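Side-chain contact in CcbJ (Streptomyces caelestis, PDB 4HGZ), which probably transfers a methyl group from S-adenosyl-L-methionine to a nitrogen atom of its substrate: residues Ala54-Ala59 / Glu249-Phe254. Sequence-based numbering, arbitrary orientation.
Sequences ALFVAA and ERHADF
In the seven-stranded Rossmann-like core of this class I methyltransferase, helix 50-61 packs through Phe56 against the sheet where strands 164-171, 265-272 and the edge strand 245-251 lie side by side, and against the turn at Phe254. The benzyl group of Phe56, CG anti to the backbone N (chi1 -170°), extends from the helix toward residues 249-254. CD1 of Phe254 sits over one face of the Phe56 ring, 3.5 Å from CG of Phe56, and also lies 3.7 Å from CB of Phe56. The Phe254 ring offers its edge, but with the planes at 57° the pair is neither a stack nor edge-to-face. The carbonyl O of Phe254 is 3.4 Å from CD1 of Phe56. Farther out, CE1 of Phe56 approaches CD2 of His251 at 4.0 Å, completing an aromatic cluster of three rings. OE1 of Glu249 comes obliquely to 4.2 Å from CZ of Phe56, so the far end of the phenyl lies beside the His251-Glu249 pair. There NE2 of His251 donates to OE1 of Glu249 over 3.0 Å, nearly straight at 168°, in the imidazole plane but from above the carboxylate plane. Val167 and Val269 also touch Phe56. The side chain of Arg75, which binds S-adenosyl-L-homocysteine in another structure of this protein (the ligand is absent from this chain), is about 6 Å from that of Phe254. A large apolar ring suits buried Phe56; histidine and glutamate suit the partly exposed strand end, where NE2 and OE1 satisfy each other. Helix and strand end thus meet by van der Waals and aromatic contact, while the imidazole-carboxylate bond restrains the histidine ring.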
# COMPACT_ATOMS: atom_id res chain seq x y z
N ALA C 54 -26.30 1.98 -26.12
CA ALA C 54 -27.44 1.97 -27.03
C ALA C 54 -27.27 0.86 -28.06
O ALA C 54 -28.13 -0.01 -28.22
CB ALA C 54 -27.61 3.33 -27.71
N LEU C 55 -26.14 0.88 -28.76
CA LEU C 55 -25.87 -0.12 -29.77
C LEU C 55 -26.05 -1.50 -29.14
O LEU C 55 -26.78 -2.35 -29.65
CB LEU C 55 -24.47 0.07 -30.35
CG LEU C 55 -24.27 1.31 -31.26
CD1 LEU C 55 -22.79 1.76 -31.35
CD2 LEU C 55 -24.84 1.08 -32.66
N PHE C 56 -25.41 -1.70 -27.99
CA PHE C 56 -25.50 -2.97 -27.28
C PHE C 56 -26.94 -3.40 -27.08
O PHE C 56 -27.33 -4.50 -27.49
CB PHE C 56 -24.79 -2.90 -25.94
CG PHE C 56 -24.64 -4.23 -25.27
CD1 PHE C 56 -23.51 -5.00 -25.47
CD2 PHE C 56 -25.63 -4.72 -24.44
CE1 PHE C 56 -23.38 -6.22 -24.87
CE2 PHE C 56 -25.50 -5.95 -23.83
CZ PHE C 56 -24.38 -6.71 -24.04
N VAL C 57 -27.75 -2.55 -26.44
CA VAL C 57 -29.15 -2.88 -26.21
C VAL C 57 -29.92 -3.09 -27.52
O VAL C 57 -30.60 -4.11 -27.68
CB VAL C 57 -29.84 -1.83 -25.31
CG1 VAL C 57 -31.33 -2.04 -25.31
CG2 VAL C 57 -29.30 -1.91 -23.90
N ALA C 58 -29.78 -2.15 -28.45
CA ALA C 58 -30.39 -2.29 -29.79
C ALA C 58 -30.16 -3.66 -30.41
O ALA C 58 -31.11 -4.29 -30.89
CB ALA C 58 -29.88 -1.21 -30.72
N ALA C 59 -28.92 -4.13 -30.40
CA ALA C 59 -28.59 -5.43 -30.98
C ALA C 59 -29.41 -6.55 -30.35
O ALA C 59 -29.65 -7.58 -30.99
CB ALA C 59 -27.09 -5.73 -30.85
N GLU C 249 -24.21 -14.09 -20.83
CA GLU C 249 -22.91 -13.54 -21.17
C GLU C 249 -22.49 -12.40 -20.26
O GLU C 249 -23.33 -11.69 -19.71
CB GLU C 249 -22.87 -13.09 -22.63
CG GLU C 249 -23.94 -12.08 -23.01
CD GLU C 249 -24.05 -11.87 -24.51
OE1 GLU C 249 -23.81 -10.73 -24.98
OE2 GLU C 249 -24.39 -12.83 -25.23
N ARG C 250 -21.18 -12.26 -20.09
CA ARG C 250 -20.63 -11.18 -19.29
C ARG C 250 -19.44 -10.55 -20.00
O ARG C 250 -18.54 -11.26 -20.45
CB ARG C 250 -20.19 -11.68 -17.92
CG ARG C 250 -20.40 -10.63 -16.86
CD ARG C 250 -19.65 -10.91 -15.58
NE ARG C 250 -20.06 -12.16 -14.96
CZ ARG C 250 -21.19 -12.33 -14.29
NH1 ARG C 250 -22.04 -11.33 -14.16
NH2 ARG C 250 -21.47 -13.51 -13.75
N HIS C 251 -19.44 -9.23 -20.08
CA HIS C 251 -18.31 -8.49 -20.65
C HIS C 251 -17.83 -7.46 -19.63
O HIS C 251 -18.42 -7.29 -18.57
CB HIS C 251 -18.73 -7.77 -21.93
CG HIS C 251 -19.61 -8.59 -22.82
ND1 HIS C 251 -19.12 -9.36 -23.85
CD2 HIS C 251 -20.96 -8.74 -22.85
CE1 HIS C 251 -20.12 -9.96 -24.46
NE2 HIS C 251 -21.25 -9.60 -23.88
N ALA C 252 -16.75 -6.76 -19.98
CA ALA C 252 -16.21 -5.73 -19.13
C ALA C 252 -16.93 -4.42 -19.38
O ALA C 252 -16.86 -3.50 -18.57
CB ALA C 252 -14.71 -5.55 -19.42
N ASP C 253 -17.60 -4.33 -20.51
CA ASP C 253 -18.12 -3.05 -20.95
C ASP C 253 -19.00 -3.25 -22.18
O ASP C 253 -19.11 -4.36 -22.70
CB ASP C 253 -16.97 -2.11 -21.25
CG ASP C 253 -16.22 -2.50 -22.51
OD1 ASP C 253 -16.68 -3.42 -23.22
OD2 ASP C 253 -15.16 -1.89 -22.78
N PHE C 254 -19.63 -2.18 -22.66
CA PHE C 254 -20.63 -2.37 -23.72
C PHE C 254 -20.06 -2.69 -25.09
O PHE C 254 -20.81 -2.94 -26.03
CB PHE C 254 -21.61 -1.20 -23.80
CG PHE C 254 -22.62 -1.19 -22.70
CD1 PHE C 254 -23.51 -2.24 -22.56
CD2 PHE C 254 -22.67 -0.15 -21.79
CE1 PHE C 254 -24.45 -2.25 -21.54
CE2 PHE C 254 -23.59 -0.15 -20.77
CZ PHE C 254 -24.49 -1.20 -20.64